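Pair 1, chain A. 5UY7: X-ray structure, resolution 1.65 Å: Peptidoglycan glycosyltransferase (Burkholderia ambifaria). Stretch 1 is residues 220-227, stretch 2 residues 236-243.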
# COMPACT_ATOMS: atom_id res chain seq x y z
N ALA A 220 -3.91 20.19 7.45
CA ALA A 220 -4.59 18.93 7.69
C ALA A 220 -4.84 18.74 9.18
O ALA A 220 -4.21 19.36 10.04
CB ALA A 220 -3.76 17.76 7.15
N LYS A 221 -5.79 17.85 9.48
CA LYS A 221 -6.10 17.51 10.86
C LYS A 221 -4.93 16.78 11.51
O LYS A 221 -4.53 17.10 12.63
CB LYS A 221 -7.36 16.65 10.91
CG LYS A 221 -7.68 16.09 12.29
CD LYS A 221 -9.01 15.34 12.28
CE LYS A 221 -9.35 14.81 13.66
NZ LYS A 221 -10.65 14.08 13.67
N ALA A 222 -4.37 15.79 10.82
CA ALA A 222 -3.33 14.97 11.40
C ALA A 222 -2.59 14.28 10.26
O ALA A 222 -3.05 14.27 9.12
CB ALA A 222 -3.91 13.95 12.38
N GLY A 223 -1.45 13.70 10.60
CA GLY A 223 -0.71 12.90 9.64
C GLY A 223 -0.01 11.76 10.33
O GLY A 223 0.15 11.75 11.56
N ALA A 224 0.41 10.78 9.53
CA ALA A 224 1.13 9.62 10.03
C ALA A 224 2.13 9.18 8.98
O ALA A 224 1.88 9.29 7.78
CB ALA A 224 0.18 8.47 10.36
N ALA A 225 3.27 8.68 9.44
CA ALA A 225 4.26 8.12 8.52
C ALA A 225 5.03 7.02 9.21
O ALA A 225 5.37 7.13 10.39
CB ALA A 225 5.24 9.20 8.04
N MET A 226 5.34 5.95 8.47
CA MET A 226 6.24 4.97 9.04
C MET A 226 7.13 4.41 7.94
O MET A 226 6.78 4.42 6.76
CB MET A 226 5.51 3.84 9.80
CG MET A 226 4.65 2.91 9.01
SD MET A 226 3.82 1.72 10.11
CE MET A 226 5.08 0.48 10.39
N VAL A 227 8.31 3.97 8.35
CA VAL A 227 9.32 3.42 7.46
C VAL A 227 9.74 2.07 8.02
O VAL A 227 10.05 1.96 9.21
CB VAL A 227 10.54 4.36 7.34
CG1 VAL A 227 11.57 3.78 6.35
CG2 VAL A 227 10.10 5.75 6.88
N LEU A 236 11.88 1.60 11.23
CA LEU A 236 12.93 2.61 11.29
C LEU A 236 12.40 3.98 11.68
O LEU A 236 13.16 4.80 12.22
CB LEU A 236 13.65 2.71 9.94
CG LEU A 236 14.27 1.40 9.44
CD1 LEU A 236 14.92 1.63 8.07
CD2 LEU A 236 15.31 0.89 10.43
N ALA A 237 11.13 4.24 11.40
CA ALA A 237 10.50 5.50 11.78
C ALA A 237 9.02 5.24 12.00
O ALA A 237 8.41 4.45 11.28
CB ALA A 237 10.70 6.58 10.72
N LEU A 238 8.45 5.93 12.98
CA LEU A 238 7.03 5.79 13.28
C LEU A 238 6.60 7.13 13.87
O LEU A 238 7.00 7.44 15.00
CB LEU A 238 6.81 4.64 14.26
CG LEU A 238 5.40 4.18 14.67
CD1 LEU A 238 4.80 3.33 13.59
CD2 LEU A 238 5.48 3.39 15.97
N VAL A 239 5.86 7.93 13.11
CA VAL A 239 5.57 9.31 13.49
C VAL A 239 4.08 9.59 13.37
O VAL A 239 3.47 9.31 12.33
CB VAL A 239 6.36 10.32 12.62
CG1 VAL A 239 6.03 11.76 13.05
CG2 VAL A 239 7.84 10.07 12.74
N ASN A 240 3.50 10.15 14.43
CA ASN A 240 2.19 10.78 14.38
C ASN A 240 2.39 12.28 14.53
O ASN A 240 3.13 12.72 15.42
CB ASN A 240 1.29 10.27 15.50
CG ASN A 240 0.96 8.81 15.36
OD1 ASN A 240 0.10 8.44 14.57
ND2 ASN A 240 1.65 7.97 16.12
N TYR A 241 1.75 13.07 13.67
CA TYR A 241 1.78 14.52 13.79
C TYR A 241 0.37 15.09 13.68
O TYR A 241 -0.28 14.92 12.63
CB TYR A 241 2.69 15.17 12.75
CG TYR A 241 2.98 16.59 13.13
CD1 TYR A 241 3.98 16.89 14.04
CD2 TYR A 241 2.19 17.63 12.66
CE1 TYR A 241 4.23 18.19 14.44
CE2 TYR A 241 2.43 18.93 13.05
CZ TYR A 241 3.45 19.21 13.93
OH TYR A 241 3.69 20.51 14.33
N PRO A 242 -0.14 15.77 14.72
CA PRO A 242 0.53 15.98 16.00
C PRO A 242 0.54 14.72 16.87
O PRO A 242 -0.07 13.71 16.51
CB PRO A 242 -0.30 17.09 16.68
CG PRO A 242 -1.24 17.60 15.62
CD PRO A 242 -1.43 16.48 14.66
N THR A 243 1.22 14.77 18.01
CA THR A 243 1.29 13.60 18.88
C THR A 243 0.02 13.38 19.70
O THR A 243 -0.22 12.26 20.14
CB THR A 243 2.48 13.73 19.84
OG1 THR A 243 2.34 14.94 20.58
CG2 THR A 243 3.79 13.76 19.07
O HOH W 1 -1.32 10.33 13.23

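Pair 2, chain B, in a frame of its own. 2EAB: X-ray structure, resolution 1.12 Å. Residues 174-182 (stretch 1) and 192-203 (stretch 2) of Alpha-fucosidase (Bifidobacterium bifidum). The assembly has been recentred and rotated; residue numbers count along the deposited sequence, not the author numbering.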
# COMPACT_ATOMS: atom_id res chain seq x y z
N ASP B 174 -1.88 -30.56 31.14
CA ASP B 174 -1.93 -31.83 31.86
C ASP B 174 -0.69 -32.71 31.59
O ASP B 174 -0.81 -33.91 31.32
CB ASP B 174 -3.23 -32.58 31.53
CG ASP B 174 -3.52 -33.73 32.47
OD1 ASP B 174 -3.27 -33.60 33.69
OD2 ASP B 174 -4.00 -34.78 31.98
N GLY B 175 0.48 -32.09 31.65
CA GLY B 175 1.76 -32.79 31.50
C GLY B 175 2.30 -32.92 30.09
O GLY B 175 3.46 -33.30 29.90
N VAL B 176 1.47 -32.60 29.10
CA VAL B 176 1.84 -32.75 27.69
C VAL B 176 2.05 -31.39 27.03
O VAL B 176 1.23 -30.48 27.18
CB VAL B 176 0.77 -33.55 26.90
CG1 VAL B 176 1.21 -33.80 25.46
CG2 VAL B 176 0.46 -34.88 27.59
N THR B 177 3.17 -31.24 26.32
CA THR B 177 3.43 -30.04 25.53
C THR B 177 2.87 -30.18 24.13
O THR B 177 3.18 -31.14 23.41
CB THR B 177 4.94 -29.71 25.49
OG1 THR B 177 5.41 -29.44 26.81
CG2 THR B 177 5.21 -28.48 24.61
N TYR B 178 2.03 -29.22 23.74
CA TYR B 178 1.45 -29.18 22.41
C TYR B 178 2.04 -28.00 21.65
O TYR B 178 2.15 -26.91 22.20
CB TYR B 178 -0.07 -29.04 22.48
CG TYR B 178 -0.75 -30.23 23.14
CD1 TYR B 178 -1.15 -31.32 22.38
CD2 TYR B 178 -0.97 -30.25 24.51
CE1 TYR B 178 -1.77 -32.42 22.97
CE2 TYR B 178 -1.59 -31.34 25.12
CZ TYR B 178 -1.99 -32.42 24.34
OH TYR B 178 -2.59 -33.50 24.94
N THR B 179 2.45 -28.24 20.41
CA THR B 179 2.96 -27.16 19.57
C THR B 179 2.21 -27.06 18.26
O THR B 179 1.69 -28.06 17.73
CB THR B 179 4.48 -27.27 19.27
OG1 THR B 179 4.72 -28.28 18.28
CG2 THR B 179 5.28 -27.57 20.53
N ARG B 180 2.15 -25.83 17.73
CA ARG B 180 1.56 -25.55 16.43
C ARG B 180 2.46 -24.58 15.69
O ARG B 180 3.02 -23.66 16.29
CB ARG B 180 0.16 -24.97 16.58
CG ARG B 180 -0.76 -25.81 17.44
CD ARG B 180 -2.21 -25.48 17.20
NE ARG B 180 -2.66 -24.40 18.07
CZ ARG B 180 -3.36 -24.58 19.18
NH1 ARG B 180 -3.70 -25.80 19.59
NH2 ARG B 180 -3.72 -23.53 19.90
N GLU B 181 2.58 -24.80 14.39
CA GLU B 181 3.34 -23.93 13.52
C GLU B 181 2.55 -23.73 12.24
O GLU B 181 2.05 -24.70 11.66
CB GLU B 181 4.70 -24.56 13.20
CG GLU B 181 5.57 -23.74 12.27
CD GLU B 181 6.69 -24.56 11.67
OE1 GLU B 181 6.41 -25.41 10.81
OE2 GLU B 181 7.85 -24.34 12.07
N TYR B 182 2.44 -22.48 11.81
CA TYR B 182 1.69 -22.14 10.61
C TYR B 182 2.50 -21.27 9.67
O TYR B 182 3.13 -20.31 10.10
CB TYR B 182 0.42 -21.36 10.97
CG TYR B 182 -0.46 -21.98 12.02
CD1 TYR B 182 -1.42 -22.93 11.68
CD2 TYR B 182 -0.38 -21.57 13.35
CE1 TYR B 182 -2.25 -23.48 12.63
CE2 TYR B 182 -1.22 -22.11 14.31
CZ TYR B 182 -2.15 -23.06 13.94
OH TYR B 182 -2.99 -23.61 14.88
N VAL B 192 0.61 -24.47 5.48
CA VAL B 192 1.04 -25.62 6.26
C VAL B 192 0.73 -25.37 7.73
O VAL B 192 1.00 -24.29 8.25
CB VAL B 192 2.56 -25.89 6.06
CG1 VAL B 192 3.06 -26.98 7.00
CG2 VAL B 192 2.85 -26.26 4.61
N ALA B 193 0.12 -26.37 8.37
CA ALA B 193 -0.01 -26.39 9.82
C ALA B 193 0.67 -27.65 10.34
O ALA B 193 0.26 -28.77 10.02
CB ALA B 193 -1.47 -26.36 10.23
N ARG B 194 1.73 -27.45 11.12
CA ARG B 194 2.48 -28.54 11.72
C ARG B 194 2.09 -28.63 13.19
O ARG B 194 2.28 -27.68 13.94
CB ARG B 194 3.99 -28.29 11.57
CG ARG B 194 4.90 -29.31 12.24
CD ARG B 194 4.87 -30.64 11.51
NE ARG B 194 5.69 -31.64 12.19
CZ ARG B 194 5.68 -32.94 11.91
NH1 ARG B 194 4.88 -33.42 10.96
NH2 ARG B 194 6.46 -33.77 12.59
N LEU B 195 1.52 -29.77 13.58
CA LEU B 195 0.96 -29.94 14.91
C LEU B 195 1.61 -31.12 15.61
O LEU B 195 1.73 -32.19 15.02
CB LEU B 195 -0.56 -30.14 14.83
CG LEU B 195 -1.35 -29.19 13.93
CD1 LEU B 195 -2.77 -29.67 13.73
CD2 LEU B 195 -1.34 -27.77 14.48
N THR B 196 2.04 -30.92 16.86
CA THR B 196 2.68 -31.98 17.64
C THR B 196 2.17 -32.08 19.07
O THR B 196 1.67 -31.11 19.64
CB THR B 196 4.23 -31.84 17.69
OG1 THR B 196 4.58 -30.83 18.65
CG2 THR B 196 4.82 -31.51 16.32
N ALA B 197 2.30 -33.28 19.63
CA ALA B 197 2.19 -33.50 21.07
C ALA B 197 3.49 -34.16 21.54
O ALA B 197 4.11 -34.90 20.79
CB ALA B 197 1.00 -34.39 21.38
N SER B 198 3.89 -33.88 22.78
CA SER B 198 5.17 -34.38 23.31
C SER B 198 5.13 -35.86 23.67
O SER B 198 6.18 -36.51 23.76
CB SER B 198 5.61 -33.56 24.52
OG SER B 198 4.65 -33.62 25.55
N LYS B 199 3.93 -36.40 23.85
CA LYS B 199 3.74 -37.80 24.21
C LYS B 199 2.94 -38.51 23.12
O LYS B 199 1.92 -37.99 22.65
CB LYS B 199 3.06 -37.93 25.57
CG LYS B 199 3.88 -37.37 26.74
CD LYS B 199 3.18 -37.54 28.08
CE LYS B 199 3.97 -36.88 29.20
NZ LYS B 199 3.32 -37.08 30.53
N ALA B 200 3.40 -39.70 22.73
CA ALA B 200 2.72 -40.49 21.70
C ALA B 200 1.27 -40.78 22.06
O ALA B 200 0.95 -41.03 23.23
CB ALA B 200 3.48 -41.80 21.45
N GLY B 201 0.39 -40.71 21.06
CA GLY B 201 -1.04 -40.96 21.25
C GLY B 201 -1.84 -39.77 21.77
O GLY B 201 -3.07 -39.85 21.88
N LYS B 202 -1.16 -38.67 22.09
CA LYS B 202 -1.81 -37.52 22.71
C LYS B 202 -2.30 -36.45 21.73
O LYS B 202 -2.99 -35.52 22.14
CB LYS B 202 -0.91 -36.90 23.79
CG LYS B 202 -0.69 -37.79 25.02
CD LYS B 202 -2.00 -38.27 25.66
CE LYS B 202 -2.79 -37.14 26.30
NZ LYS B 202 -4.08 -37.61 26.86
N LEU B 203 -1.94 -36.57 20.46
CA LEU B 203 -2.45 -35.63 19.46
C LEU B 203 -3.82 -36.10 18.96
O LEU B 203 -3.93 -37.05 18.19
CB LEU B 203 -1.46 -35.42 18.32
CG LEU B 203 -1.73 -34.23 17.38
CD1 LEU B 203 -1.80 -32.90 18.13
CD2 LEU B 203 -0.68 -34.18 16.29
O HOH W 2 0.73 -36.16 30.99
O HOH W 3 4.96 -31.22 21.35
O HOH W 4 -0.50 -29.43 18.76
O HOH W 5 4.43 -27.62 15.65

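What backbone arrangement do the two pairs share? Each is a pair of neighbouring antiparallel strands, with axes at 171° in pair 1 and 170° in pair 2, and 14 central residues superpose with an RMSD of 1.0 Å. The register is the same. A:Ala225 and A:Val239 form a hydrogen-bonded pair, with A:Ala225 N to A:Val239 O at 3.0 Å and A:Val239 N to A:Ala225 O at 2.9 Å. Their counterparts B:Thr179 and B:Thr196 repeat this, with B:Thr179 N to B:Thr196 O at 3.1 Å and B:Thr196 N to B:Thr179 O at 3.0 Å.

How do different side chains fill that central position? In pair 1, A:Ala225 and A:Val239 offer only carbon, so the backbone carries the polar contact. In pair 2 both residues are threonines with chi1 in p, which brings B:Thr179 OG1 within 2.6 Å of B:Thr196 OG1, a hydrogen bond in which either hydroxyl could be the donor. Water 3 extends the polar patch, lying 2.8 Å from B:Thr196 OG1 and donating to B:Thr177 O at 2.7 Å.

What happens on the face that carries A:Ala224 and A:Met226, matched by B:Tyr178 and B:Arg180? Beside A:Asn240, the small A:Ala224 leaves its CB 4.2 Å from A:Asn240 OD1. At the matching site the sizes are exchanged: B:Tyr178 is large and B:Ala197 small, and B:Tyr178 CE1 packs 3.8 Å from B:Ala197 CB. One step along, leucine is kept while its partner changes. A:Met226 CB meets A:Leu238 CD1 at 3.9 Å, and B:Arg180 CG meets B:Leu195 CD2 at 3.6 Å; the arginine thus packs through the aliphatic part of its chain while its end leads away.

How does the contact finish near A:Gly223 and B:Thr177? The glycine is bonded through its backbone in both directions: A:Gly223 N donates to A:Tyr241 O at 2.6 Å, and A:Tyr241 N to A:Gly223 O at 3.0 Å. In pair 2, B:Thr177 N donates instead to a side chain, B:Ser198 OG, at 2.9 Å, while the return bond from B:Ser198 N to B:Thr177 O, also 2.9 Å, is weak because its angle is only 127°. Beyond, A:Ala222 CB lies 4.2 Å from A:Pro242 CD, a proline preceded by a cis peptide bond. The matching B:Val176 meets a long chain, with its CG2 3.8 Å from B:Lys199 CD, so aliphatic carbon covers both sites.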